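Local coordinates for ABC-type transport auxiliary lipoprotein component domain-containing protein (Xanthomonas campestris pv. campestris, PDB 2IQI) that is of unknown function but probably serves as a lipoprotein auxiliary component of an ABC-type transport system, at residues T11-T16 / H61-A66; P15-T20 / Q164-V169; P23-V28 / W176-G181; W30-A35 / G85-V90; I124-K129 / R142-A147. All blocks are in the same frame, centred on the assembly; numbering follows the deposited sequence.

Interaction 1 of 5, residues T11-T16 / H61-A66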
# COMPACT_ATOMS: atom_id res chain seq x y z
N THR A 11 -8.63 10.55 -18.60
CA THR A 11 -8.67 9.11 -18.48
C THR A 11 -8.64 8.73 -16.98
O THR A 11 -7.87 9.29 -16.17
CB THR A 11 -7.50 8.50 -19.20
OG1 THR A 11 -7.30 9.20 -20.43
CG2 THR A 11 -7.73 7.02 -19.48
N ILE A 12 -9.50 7.79 -16.60
CA ILE A 12 -9.48 7.29 -15.25
C ILE A 12 -8.84 5.87 -15.17
O ILE A 12 -9.37 4.90 -15.74
CB ILE A 12 -10.92 7.35 -14.66
CG1 ILE A 12 -11.46 8.79 -14.69
CG2 ILE A 12 -11.03 6.69 -13.27
CD1 ILE A 12 -10.62 9.86 -13.94
N TYR A 13 -7.71 5.77 -14.47
CA TYR A 13 -7.09 4.46 -14.19
C TYR A 13 -7.63 3.76 -12.94
O TYR A 13 -7.90 4.38 -11.92
CB TYR A 13 -5.56 4.62 -14.13
CG TYR A 13 -5.05 5.07 -15.47
CD1 TYR A 13 -5.02 4.18 -16.55
CD2 TYR A 13 -4.65 6.38 -15.68
CE1 TYR A 13 -4.56 4.58 -17.81
CE2 TYR A 13 -4.19 6.81 -16.96
CZ TYR A 13 -4.15 5.89 -18.01
OH TYR A 13 -3.75 6.28 -19.25
N ALA A 14 -7.81 2.44 -13.05
CA ALA A 14 -8.22 1.64 -11.92
C ALA A 14 -7.49 0.33 -11.94
O ALA A 14 -7.89 -0.61 -12.67
CB ALA A 14 -9.71 1.42 -11.92
N PRO A 15 -6.41 0.25 -11.17
CA PRO A 15 -5.71 -1.00 -11.03
C PRO A 15 -6.52 -2.04 -10.29
O PRO A 15 -7.42 -1.73 -9.51
CB PRO A 15 -4.45 -0.62 -10.24
CG PRO A 15 -4.29 0.84 -10.49
CD PRO A 15 -5.71 1.33 -10.47
N THR A 16 -6.17 -3.29 -10.57
CA THR A 16 -6.80 -4.46 -10.01
C THR A 16 -5.71 -5.18 -9.28
O THR A 16 -4.70 -5.56 -9.89
CB THR A 16 -7.32 -5.33 -11.13
OG1 THR A 16 -8.29 -4.56 -11.83
CG2 THR A 16 -7.98 -6.59 -10.58
N HIS A 61 -1.24 15.35 -16.65
CA HIS A 61 -2.48 16.00 -17.07
C HIS A 61 -3.40 15.05 -17.84
O HIS A 61 -2.93 14.21 -18.60
CB HIS A 61 -2.22 17.35 -17.75
CG HIS A 61 -1.88 18.44 -16.77
ND1 HIS A 61 -0.58 18.77 -16.42
CD2 HIS A 61 -2.68 19.24 -16.01
CE1 HIS A 61 -0.59 19.74 -15.52
NE2 HIS A 61 -1.85 20.04 -15.25
N GLY A 62 -4.69 15.14 -17.58
CA GLY A 62 -5.66 14.29 -18.28
C GLY A 62 -5.61 12.81 -17.91
O GLY A 62 -6.05 11.94 -18.68
N ALA A 63 -5.05 12.53 -16.73
CA ALA A 63 -5.06 11.21 -16.14
C ALA A 63 -5.39 11.35 -14.65
O ALA A 63 -4.99 12.32 -14.01
CB ALA A 63 -3.73 10.54 -16.34
N GLY A 64 -6.13 10.39 -14.09
CA GLY A 64 -6.34 10.34 -12.64
C GLY A 64 -6.67 8.94 -12.19
O GLY A 64 -6.88 8.05 -13.02
N TRP A 65 -6.75 8.77 -10.87
CA TRP A 65 -7.11 7.50 -10.21
C TRP A 65 -8.64 7.41 -9.87
O TRP A 65 -9.21 8.39 -9.39
CB TRP A 65 -6.36 7.39 -8.89
CG TRP A 65 -4.87 7.30 -8.90
CD1 TRP A 65 -4.01 8.10 -8.20
CD2 TRP A 65 -4.05 6.36 -9.60
NE1 TRP A 65 -2.71 7.72 -8.43
CE2 TRP A 65 -2.71 6.65 -9.29
CE3 TRP A 65 -4.33 5.31 -10.48
CZ2 TRP A 65 -1.65 5.93 -9.83
CZ3 TRP A 65 -3.27 4.58 -11.00
CH2 TRP A 65 -1.95 4.90 -10.67
N ALA A 66 -9.27 6.25 -10.07
CA ALA A 66 -10.65 6.00 -9.62
C ALA A 66 -10.94 6.35 -8.14
O ALA A 66 -12.02 6.82 -7.79
CB ALA A 66 -11.02 4.56 -9.87

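Interaction 2 of 5, residues P15-T20 / Q164-V169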
# COMPACT_ATOMS: atom_id res chain seq x y z
N PRO A 15 -6.41 0.25 -11.17
CA PRO A 15 -5.71 -1.00 -11.03
C PRO A 15 -6.52 -2.04 -10.29
O PRO A 15 -7.42 -1.73 -9.51
CB PRO A 15 -4.45 -0.62 -10.24
CG PRO A 15 -4.29 0.84 -10.49
CD PRO A 15 -5.71 1.33 -10.47
N THR A 16 -6.17 -3.29 -10.57
CA THR A 16 -6.80 -4.46 -10.01
C THR A 16 -5.71 -5.18 -9.28
O THR A 16 -4.70 -5.56 -9.89
CB THR A 16 -7.32 -5.33 -11.13
OG1 THR A 16 -8.29 -4.56 -11.83
CG2 THR A 16 -7.98 -6.59 -10.58
N VAL A 17 -5.89 -5.30 -7.98
CA VAL A 17 -4.91 -5.88 -7.11
C VAL A 17 -5.54 -7.08 -6.46
O VAL A 17 -6.35 -6.96 -5.57
CB VAL A 17 -4.46 -4.88 -6.01
CG1 VAL A 17 -3.71 -5.61 -4.91
CG2 VAL A 17 -3.63 -3.78 -6.59
N ARG A 18 -5.11 -8.24 -6.94
CA ARG A 18 -5.37 -9.54 -6.31
C ARG A 18 -4.09 -10.07 -5.64
O ARG A 18 -3.07 -10.26 -6.29
CB ARG A 18 -5.95 -10.50 -7.36
CG ARG A 18 -7.02 -9.80 -8.21
CD ARG A 18 -8.08 -10.70 -8.80
NE ARG A 18 -9.25 -9.93 -9.23
CZ ARG A 18 -10.27 -9.55 -8.45
NH1 ARG A 18 -10.32 -9.85 -7.15
NH2 ARG A 18 -11.27 -8.85 -8.97
N VAL A 19 -4.13 -10.27 -4.33
CA VAL A 19 -2.93 -10.74 -3.60
C VAL A 19 -3.00 -12.23 -3.32
O VAL A 19 -3.93 -12.72 -2.66
CB VAL A 19 -2.72 -10.01 -2.31
CG1 VAL A 19 -1.70 -10.71 -1.49
CG2 VAL A 19 -2.26 -8.61 -2.59
N THR A 20 -2.00 -12.94 -3.84
CA THR A 20 -1.91 -14.37 -3.71
C THR A 20 -1.48 -14.72 -2.29
O THR A 20 -0.40 -14.32 -1.85
CB THR A 20 -0.88 -14.99 -4.71
OG1 THR A 20 -1.24 -14.63 -6.05
CG2 THR A 20 -0.81 -16.53 -4.58
N GLN A 164 1.51 -3.20 -10.38
CA GLN A 164 2.58 -4.07 -9.95
C GLN A 164 3.14 -3.63 -8.56
O GLN A 164 3.33 -4.50 -7.68
CB GLN A 164 3.67 -4.09 -11.00
CG GLN A 164 3.40 -4.88 -12.30
CD GLN A 164 4.28 -4.37 -13.46
OE1 GLN A 164 3.79 -4.15 -14.57
NE2 GLN A 164 5.55 -4.14 -13.19
N ALA A 165 3.35 -2.32 -8.36
CA ALA A 165 3.87 -1.80 -7.08
C ALA A 165 2.86 -1.97 -5.95
O ALA A 165 3.22 -2.32 -4.80
CB ALA A 165 4.27 -0.36 -7.21
N LEU A 166 1.59 -1.71 -6.27
CA LEU A 166 0.54 -1.90 -5.31
C LEU A 166 0.49 -3.32 -4.89
O LEU A 166 0.38 -3.58 -3.70
CB LEU A 166 -0.82 -1.56 -5.91
CG LEU A 166 -1.33 -0.21 -5.45
CD1 LEU A 166 -2.27 0.38 -6.52
CD2 LEU A 166 -1.97 -0.37 -4.10
N THR A 167 0.54 -4.24 -5.87
CA THR A 167 0.38 -5.66 -5.57
C THR A 167 1.54 -6.11 -4.69
O THR A 167 1.32 -6.73 -3.64
CB THR A 167 0.25 -6.50 -6.85
OG1 THR A 167 -0.93 -6.10 -7.55
CG2 THR A 167 0.15 -8.01 -6.55
N GLN A 168 2.76 -5.73 -5.08
CA GLN A 168 3.95 -6.11 -4.30
C GLN A 168 4.00 -5.52 -2.87
O GLN A 168 4.28 -6.27 -1.94
CB GLN A 168 5.24 -5.85 -5.07
CG GLN A 168 6.48 -6.15 -4.29
CD GLN A 168 7.79 -5.79 -5.02
OE1 GLN A 168 7.84 -5.72 -6.24
NE2 GLN A 168 8.85 -5.60 -4.25
N VAL A 169 3.69 -4.23 -2.67
CA VAL A 169 3.74 -3.66 -1.31
C VAL A 169 2.67 -4.26 -0.42
O VAL A 169 2.94 -4.54 0.75
CB VAL A 169 3.79 -2.06 -1.24
CG1 VAL A 169 2.43 -1.39 -1.38
CG2 VAL A 169 4.45 -1.59 0.05
O HOH W 1 -2.56 -7.91 -8.76

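Interaction 3 of 5, residues P23-V28 / W176-G181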
# COMPACT_ATOMS: atom_id res chain seq x y z
N PRO A 23 1.64 -19.69 1.46
CA PRO A 23 1.49 -20.87 2.30
C PRO A 23 2.25 -20.79 3.59
O PRO A 23 1.95 -21.54 4.49
CB PRO A 23 2.06 -22.01 1.43
CG PRO A 23 1.79 -21.54 0.05
CD PRO A 23 2.20 -20.07 0.15
N ALA A 24 3.18 -19.87 3.72
CA ALA A 24 3.89 -19.78 4.98
C ALA A 24 3.38 -18.71 5.94
O ALA A 24 4.01 -18.45 6.99
CB ALA A 24 5.38 -19.62 4.73
N TRP A 25 2.26 -18.07 5.59
CA TRP A 25 1.70 -17.11 6.51
C TRP A 25 0.95 -17.89 7.58
O TRP A 25 0.15 -18.77 7.24
CB TRP A 25 0.75 -16.14 5.82
CG TRP A 25 1.38 -15.17 4.82
CD1 TRP A 25 2.69 -14.82 4.72
CD2 TRP A 25 0.69 -14.41 3.81
NE1 TRP A 25 2.87 -13.92 3.71
CE2 TRP A 25 1.66 -13.64 3.14
CE3 TRP A 25 -0.65 -14.29 3.43
CZ2 TRP A 25 1.34 -12.79 2.08
CZ3 TRP A 25 -0.97 -13.43 2.37
CH2 TRP A 25 0.03 -12.71 1.70
N PRO A 26 1.16 -17.54 8.86
CA PRO A 26 0.39 -18.19 9.91
C PRO A 26 -1.10 -17.93 9.69
O PRO A 26 -1.50 -16.82 9.26
CB PRO A 26 0.84 -17.48 11.19
CG PRO A 26 1.37 -16.19 10.73
CD PRO A 26 2.01 -16.48 9.41
N GLN A 27 -1.89 -18.98 9.95
CA GLN A 27 -3.32 -18.88 10.14
C GLN A 27 -3.55 -18.41 11.56
O GLN A 27 -3.14 -19.09 12.48
CB GLN A 27 -3.99 -20.22 9.91
CG GLN A 27 -5.49 -20.10 9.82
CD GLN A 27 -6.10 -21.11 8.87
OE1 GLN A 27 -5.74 -22.31 8.89
NE2 GLN A 27 -7.03 -20.65 8.03
N VAL A 28 -4.16 -17.25 11.74
CA VAL A 28 -4.27 -16.66 13.06
C VAL A 28 -5.70 -16.68 13.59
O VAL A 28 -6.61 -17.16 12.91
CB VAL A 28 -3.71 -15.21 13.14
CG1 VAL A 28 -2.26 -15.13 12.63
CG2 VAL A 28 -4.62 -14.25 12.41
N TRP A 176 3.67 -9.34 6.66
CA TRP A 176 4.42 -8.86 7.81
C TRP A 176 3.48 -8.62 8.96
O TRP A 176 3.90 -8.69 10.10
CB TRP A 176 5.14 -7.59 7.45
CG TRP A 176 5.77 -6.90 8.53
CD1 TRP A 176 7.03 -7.10 9.02
CD2 TRP A 176 5.21 -5.82 9.27
NE1 TRP A 176 7.28 -6.22 10.05
CE2 TRP A 176 6.17 -5.43 10.23
CE3 TRP A 176 3.97 -5.16 9.26
CZ2 TRP A 176 5.94 -4.40 11.15
CZ3 TRP A 176 3.74 -4.13 10.18
CH2 TRP A 176 4.72 -3.76 11.10
N THR A 177 2.22 -8.32 8.65
CA THR A 177 1.21 -8.07 9.67
C THR A 177 0.82 -9.37 10.35
O THR A 177 0.74 -9.43 11.57
CB THR A 177 -0.05 -7.43 9.07
OG1 THR A 177 0.34 -6.23 8.41
CG2 THR A 177 -1.07 -7.08 10.17
N LEU A 178 0.59 -10.40 9.55
CA LEU A 178 0.27 -11.71 10.08
C LEU A 178 1.41 -12.27 10.88
O LEU A 178 1.17 -12.82 11.94
CB LEU A 178 -0.08 -12.68 8.97
CG LEU A 178 -1.28 -12.27 8.16
CD1 LEU A 178 -1.43 -13.32 7.14
CD2 LEU A 178 -2.56 -12.13 9.04
N ILE A 179 2.64 -12.20 10.38
CA ILE A 179 3.77 -12.82 11.08
C ILE A 179 4.08 -12.03 12.35
O ILE A 179 4.17 -12.63 13.44
CB ILE A 179 4.99 -13.02 10.15
CG1 ILE A 179 4.68 -14.15 9.19
CG2 ILE A 179 6.28 -13.27 10.93
CD1 ILE A 179 5.62 -14.24 8.04
N THR A 180 4.22 -10.71 12.23
CA THR A 180 4.53 -9.91 13.40
C THR A 180 3.40 -10.02 14.45
O THR A 180 3.67 -10.22 15.63
CB THR A 180 4.76 -8.43 13.04
OG1 THR A 180 5.70 -8.32 11.94
CG2 THR A 180 5.30 -7.70 14.23
N GLY A 181 2.16 -9.94 14.00
CA GLY A 181 1.04 -10.07 14.89
C GLY A 181 1.12 -11.35 15.68
O GLY A 181 1.00 -11.35 16.90

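Interaction 4 of 5, residues W30-A35 / G85-V90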
# COMPACT_ATOMS: atom_id res chain seq x y z
N TRP A 30 -6.45 -13.85 16.17
CA TRP A 30 -6.66 -12.48 16.64
C TRP A 30 -7.40 -11.67 15.54
O TRP A 30 -7.72 -12.20 14.45
CB TRP A 30 -5.36 -11.82 17.12
CG TRP A 30 -4.19 -12.10 16.23
CD1 TRP A 30 -3.32 -13.12 16.34
CD2 TRP A 30 -3.79 -11.34 15.08
NE1 TRP A 30 -2.38 -13.05 15.34
CE2 TRP A 30 -2.65 -11.98 14.55
CE3 TRP A 30 -4.28 -10.19 14.45
CZ2 TRP A 30 -1.98 -11.49 13.41
CZ3 TRP A 30 -3.60 -9.71 13.30
CH2 TRP A 30 -2.46 -10.36 12.81
N GLN A 31 -7.71 -10.41 15.86
CA GLN A 31 -8.62 -9.64 15.04
C GLN A 31 -7.95 -8.36 14.69
O GLN A 31 -7.28 -7.77 15.55
CB GLN A 31 -9.91 -9.37 15.77
CG GLN A 31 -10.71 -10.64 16.05
CD GLN A 31 -12.19 -10.38 16.35
OE1 GLN A 31 -13.02 -11.30 16.21
NE2 GLN A 31 -12.53 -9.13 16.75
N LEU A 32 -8.13 -7.94 13.42
CA LEU A 32 -7.37 -6.85 12.86
C LEU A 32 -8.23 -5.69 12.43
O LEU A 32 -9.19 -5.82 11.66
CB LEU A 32 -6.49 -7.33 11.70
CG LEU A 32 -5.50 -6.34 11.03
CD1 LEU A 32 -4.46 -5.78 12.00
CD2 LEU A 32 -4.81 -6.97 9.84
N LEU A 33 -7.85 -4.52 12.93
CA LEU A 33 -8.46 -3.30 12.47
C LEU A 33 -7.45 -2.61 11.54
O LEU A 33 -6.33 -2.29 11.98
CB LEU A 33 -8.86 -2.38 13.65
CG LEU A 33 -9.12 -0.94 13.17
CD1 LEU A 33 -10.41 -0.90 12.40
CD2 LEU A 33 -9.12 0.13 14.27
N VAL A 34 -7.84 -2.37 10.28
CA VAL A 34 -6.99 -1.64 9.36
C VAL A 34 -7.42 -0.18 9.41
O VAL A 34 -8.51 0.17 8.98
CB VAL A 34 -7.10 -2.22 7.92
CG1 VAL A 34 -6.27 -1.39 6.93
CG2 VAL A 34 -6.69 -3.67 7.88
N ALA A 35 -6.56 0.69 9.93
CA ALA A 35 -6.84 2.13 9.94
C ALA A 35 -6.87 2.79 8.53
O ALA A 35 -6.43 2.20 7.53
CB ALA A 35 -5.85 2.84 10.84
N GLY A 85 -7.41 -16.15 3.51
CA GLY A 85 -7.76 -17.36 4.25
C GLY A 85 -7.02 -17.45 5.57
O GLY A 85 -7.25 -18.36 6.35
N LYS A 86 -6.15 -16.49 5.88
CA LYS A 86 -5.31 -16.57 7.07
C LYS A 86 -5.90 -15.89 8.30
O LYS A 86 -5.47 -16.17 9.42
CB LYS A 86 -3.91 -16.05 6.76
CG LYS A 86 -3.23 -16.75 5.56
CD LYS A 86 -2.87 -18.19 5.87
CE LYS A 86 -2.50 -18.91 4.60
NZ LYS A 86 -1.72 -20.15 4.89
N ILE A 87 -6.90 -15.04 8.10
CA ILE A 87 -7.46 -14.22 9.19
C ILE A 87 -8.96 -13.97 8.99
O ILE A 87 -9.38 -13.39 8.01
CB ILE A 87 -6.72 -12.85 9.32
CG1 ILE A 87 -7.32 -12.03 10.44
CG2 ILE A 87 -6.76 -12.06 8.02
CD1 ILE A 87 -6.44 -10.91 10.88
N ALA A 88 -9.75 -14.43 9.96
CA ALA A 88 -11.18 -14.39 9.82
C ALA A 88 -11.72 -13.02 10.15
O ALA A 88 -12.82 -12.70 9.73
CB ALA A 88 -11.85 -15.47 10.70
N ALA A 89 -10.97 -12.21 10.89
CA ALA A 89 -11.51 -10.91 11.31
C ALA A 89 -10.66 -9.69 10.94
O ALA A 89 -9.71 -9.35 11.64
CB ALA A 89 -11.85 -10.92 12.82
N VAL A 90 -11.02 -9.04 9.85
CA VAL A 90 -10.37 -7.81 9.44
C VAL A 90 -11.45 -6.82 9.22
O VAL A 90 -12.44 -7.15 8.61
CB VAL A 90 -9.70 -7.91 8.07
CG1 VAL A 90 -8.50 -6.96 8.02
CG2 VAL A 90 -9.32 -9.33 7.75
O HOH W 2 -9.43 -14.32 12.62

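Interaction 5 of 5, residues I124-K129 / R142-A147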
# COMPACT_ATOMS: atom_id res chain seq x y z
N ILE A 124 6.06 3.40 -4.45
CA ILE A 124 5.30 3.54 -3.25
C ILE A 124 6.26 3.37 -2.13
O ILE A 124 6.98 2.39 -2.07
CB ILE A 124 4.15 2.51 -3.18
CG1 ILE A 124 3.24 2.63 -4.41
CG2 ILE A 124 3.27 2.81 -2.03
CD1 ILE A 124 2.15 1.65 -4.45
N GLU A 125 6.30 4.36 -1.24
CA GLU A 125 7.00 4.24 0.01
C GLU A 125 6.05 4.55 1.14
O GLU A 125 5.36 5.59 1.11
CB GLU A 125 8.21 5.14 0.04
CG GLU A 125 8.78 5.35 1.45
CD GLU A 125 10.01 6.27 1.47
OE1 GLU A 125 10.44 6.74 0.37
OE2 GLU A 125 10.57 6.50 2.58
N LEU A 126 6.00 3.64 2.13
CA LEU A 126 5.08 3.75 3.27
C LEU A 126 5.62 3.12 4.58
O LEU A 126 6.53 2.26 4.55
CB LEU A 126 3.70 3.22 2.91
CG LEU A 126 3.62 1.74 2.52
CD1 LEU A 126 3.58 0.84 3.78
CD2 LEU A 126 2.46 1.39 1.49
N ASN A 127 5.06 3.53 5.73
CA ASN A 127 5.44 2.98 7.02
C ASN A 127 4.23 2.40 7.75
O ASN A 127 3.22 3.09 7.94
CB ASN A 127 6.08 4.07 7.86
CG ASN A 127 6.50 3.60 9.23
OD1 ASN A 127 5.74 3.77 10.21
ND2 ASN A 127 7.70 3.01 9.33
N ALA A 128 4.32 1.14 8.15
CA ALA A 128 3.26 0.50 8.91
C ALA A 128 3.65 0.36 10.36
O ALA A 128 4.76 -0.05 10.68
CB ALA A 128 2.95 -0.88 8.35
N LYS A 129 2.73 0.69 11.24
CA LYS A 129 2.88 0.33 12.62
C LYS A 129 1.81 -0.69 12.88
O LYS A 129 0.67 -0.55 12.37
CB LYS A 129 2.60 1.55 13.48
CG LYS A 129 3.61 2.63 13.35
CD LYS A 129 3.29 3.72 14.31
CE LYS A 129 4.54 4.50 14.53
NZ LYS A 129 5.10 5.17 13.33
N ARG A 142 7.74 -0.77 10.39
CA ARG A 142 8.57 -1.10 9.24
C ARG A 142 8.26 -0.23 8.05
O ARG A 142 7.11 -0.03 7.68
CB ARG A 142 8.41 -2.56 8.84
CG ARG A 142 9.28 -2.88 7.68
CD ARG A 142 9.29 -4.30 7.26
NE ARG A 142 10.01 -5.13 8.21
CZ ARG A 142 10.22 -6.43 8.02
NH1 ARG A 142 9.79 -7.04 6.91
NH2 ARG A 142 10.88 -7.12 8.95
N THR A 143 9.32 0.25 7.41
CA THR A 143 9.23 0.99 6.16
C THR A 143 9.30 0.03 5.00
O THR A 143 10.14 -0.85 4.99
CB THR A 143 10.33 2.03 6.12
OG1 THR A 143 10.04 3.00 7.13
CG2 THR A 143 10.39 2.74 4.77
N PHE A 144 8.37 0.16 4.06
CA PHE A 144 8.32 -0.65 2.84
C PHE A 144 8.49 0.30 1.68
O PHE A 144 7.75 1.27 1.62
CB PHE A 144 6.96 -1.36 2.71
CG PHE A 144 6.72 -2.41 3.75
CD1 PHE A 144 7.07 -3.73 3.52
CD2 PHE A 144 6.12 -2.08 4.98
CE1 PHE A 144 6.83 -4.70 4.49
CE2 PHE A 144 5.87 -3.03 5.94
CZ PHE A 144 6.23 -4.37 5.70
N THR A 145 9.42 0.03 0.76
CA THR A 145 9.59 0.81 -0.46
C THR A 145 9.51 -0.12 -1.65
O THR A 145 10.28 -1.06 -1.74
CB THR A 145 11.00 1.53 -0.57
OG1 THR A 145 11.38 2.09 0.69
CG2 THR A 145 10.98 2.63 -1.59
N VAL A 146 8.65 0.17 -2.61
CA VAL A 146 8.64 -0.61 -3.81
C VAL A 146 8.72 0.32 -5.01
O VAL A 146 8.02 1.34 -5.05
CB VAL A 146 7.39 -1.46 -3.87
CG1 VAL A 146 7.24 -2.10 -5.24
CG2 VAL A 146 7.45 -2.54 -2.81
N ALA A 147 9.59 -0.01 -5.97
CA ALA A 147 9.67 0.73 -7.25
C ALA A 147 9.63 -0.22 -8.44
O ALA A 147 10.43 -1.17 -8.53
CB ALA A 147 10.91 1.64 -7.31

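Interaction 1 of 5, residues T11-T16 / H61-A66
Four backbone hydrogen bonds tie residues 11-16 to residues 61-66. Thr11 N reaches Gly62 O at 2.9 Å, well above the plane of that carbonyl, and Thr11 O receives Gly64 N at 2.9 Å. Tyr13 then bonds both ways: its N points at Gly64 O (2.8 Å) and its O takes Ala66 N (3.0 Å, N-H...O 163°). Except for the first, each donor comes nearly along the C=O axis. Bonds that leave one residue for two residues of the partner, two positions apart, identify parallel pairing, and strands 11-13 and 63-65 form a two-stranded sheet with an angle of 34° between their directions.

The apolar contacts divide between two faces. On one face, Tyr13 holds CG anti to the carbonyl carbon, so the ring turns its edge to Ala63, CE2 lying 3.8 Å from Ala63 CB. Trp65 CZ3 lies 3.9 Å from Tyr13 CB, and Pro15 CG touches the same corner, the Pro15 and Trp65 side chains crossing at about a right angle. Helix 155-185 covers this face, with Phe162 edge-to-face on Trp65 and Thr155 bonded to the phenol of Tyr13. On the other face, Ile12 CG2 lies 4.0 Å from Ala66 CB.

Interaction 2 of 5, residues P15-T20 / Q164-V169
No aromatic ring takes part here, and the planar ends of Arg18, Gln164 and Gln168 lie off the contact, none of their side-chain atoms coming within 6 Å of the opposite segment. The puckered ring of Pro15 touches only lightly, with CB 4.4 Å from Leu166 CD1.

Val17 gives the largest share on the loop side, Thr167 on the helix. Val17 CG1 is anti to the backbone N (chi1 166°), which places CG2 anti to the carbonyl carbon, and both methyls turn to the helix. CG2 meets Leu166 CB at 3.6 Å, the two side chains crossing at about a right angle. The same methyl lies 3.7 Å from Thr167 OG1, and the side chains of Val17 and Thr167 run alongside one another, pointing opposite ways. Thr167 CG2 sits further along, 3.9 Å from Arg18 O.

The polar link is indirect. A water donates to Thr167 OG1 at 2.7 Å, accepts from Arg18 N at 3.2 Å and gives a weak bond to Thr16 O. Since Thr167 OG1 also bonds Glu163 O one turn earlier, the hydroxyl is fixed from within the helix while the water bridges to the incoming backbone.

Pro15 and Val19 also touch helix 69-82, and Ala165 and Val169 reach the sheet: an extended, irregular segment laid over helices packed on a mixed sheet, an alpha-plus-beta arrangement.

Interaction 3 of 5, residues P23-V28 / W176-G181
Trp176 O is the best-held polar atom, gripped by two donors from the same residue: Thr180 N at 3.0 Å, the regular helical bond, and Thr180 OG1 at 2.6 Å, which arrives in the carbonyl plane. The OG1 bond fixes the hydroxyl beside the helix backbone and places OG1 over one face of the Trp176 indole, offset toward its rim. Residues 23-28 meet the helix chiefly through apolar groups, without a direct hydrogen bond.

Leu178 provides most of the helix surface. Its CG is anti to the carbonyl carbon (chi1 -61°) and the chain runs on extended (chi2 179°), carrying CD1 obliquely across Trp25, 3.8 Å from CB and 3.9 Å from CE3. Pro26 sits over the backbone between Leu178 and Ile179: its CG is 3.6 Å from Leu178 O, and its CD is 3.6 Å from Ile179 CG1, proline ring and isoleucine chain crossing at about a right angle. Val28 touches more loosely, CG2 lying 4.5 Å from Leu178 CD2.

The loop 23-28 packs on the C-terminal half of helix 155-185, where Leu178 also reaches Phe81 of helix 69-82, while Trp176 and Thr180 lie against strand 137-149.

Interaction 4 of 5, residues W30-A35 / G85-V90
Two torsions bring the apolar groups together: Ile87 holds CG1 anti to its backbone N (chi1 180°) and so sends CD1 across to the other segment, while Trp30 puts CG in the crowded position between N and carbonyl carbon (chi1 42°), bringing its indole round from a CB that points away. Ile87 CD1 ends 3.9 Å from Trp30 CZ3, the side chains crossing at about a right angle, and 3.7 Å from Leu32 CB.

Between these segments one straight backbone bond forms, Leu32 N to Ala89 O at 2.8 Å (N-H...O 167°), nearly along the C=O axis; Leu32 and Val34 are also bonded to Ala91. Strands 31-34 and 89-91 are parallel neighbours in the mixed sheet, and strand 31-34 pairs on its other flank with 101-110. Helix 69-82, which precedes strand 89-91 in the chain, covers the face bearing Leu32, Val34 and Val90. On that face Val90 CG1 touches both Leu32 CD2 (4.1 Å) and Val34 CG2 (3.8 Å), the side chains pointing the same way. On the other face Gln31 runs extended past Ala89 CB, CG nearest (3.4 Å), CD and OE1 alongside. A water donates to Trp30 O and accepts from Ala88 N at 2.7 Å.

Interaction 5 of 5, residues I124-K129 / R142-A147
Strands 121-132 and 137-149 form an antiparallel beta hairpin, and this contact is part of its ladder, the strand directions differing by 161°. Ile124-Val146, Leu126-Phe144 and Ala128-Arg142 are hydrogen-bonded pairs, each closed by two backbone bonds; Glu125-Thr145 and Asn127-Thr143 are the non-hydrogen-bonded pairs between them. The central ring is well formed, with Phe144 N to Leu126 O at 2.8 Å (172°) and Leu126 N to Phe144 O at 3.0 Å. The Ala128-Arg142 pair has both bonds at 3.1 Å, Ala128 N to Arg142 O and Arg142 N to Ala128 O.

On the face bearing Glu125, Asn127 keeps CG anti to its backbone N (chi1 179°) and turns ND2 to Thr143 OG1 at 3.2 Å, with the acceptor in the amide plane. The carboxylate of Glu125 goes elsewhere, making salt bridges to Arg108 and Arg109 on the adjoining strand 101-110.

The other face, mostly apolar, lies beneath helix 155-185. Leu126 has CG in the crowded position between N and carbonyl carbon, so its CD1 leans to Phe144 CD2 at 4.1 Å. Ala128 CB stands at the edge of the Phe144 ring, while Trp176 meets that ring edge-to-face. Arg142 CG rests on one face of the Phe144 ring, 3.8 Å above the plane and offset toward the rim.

In the fold
Helix 155-185 connects most of these contacts. Interactions 2 and 3 both use it, with centres about 18 Å apart, and meet where Val19 CG1 lies 4.1 Å from Trp25 CH2. The hairpin of interaction 5 packs against the helix beside both: Val169 CG2 is 3.7 Å from Phe144 CB, and Trp176 CB is 3.8 Å from Phe144 CZ. Interactions 3 and 4 are closest, centres 11 Å apart, joined by a probable hydrogen bond from Val28 N to Lys86 O (2.9 Å). Interaction 1 lies at the far end, about 33 Å between centres from interaction 3, and runs into interaction 2 through Pro15 and Thr16.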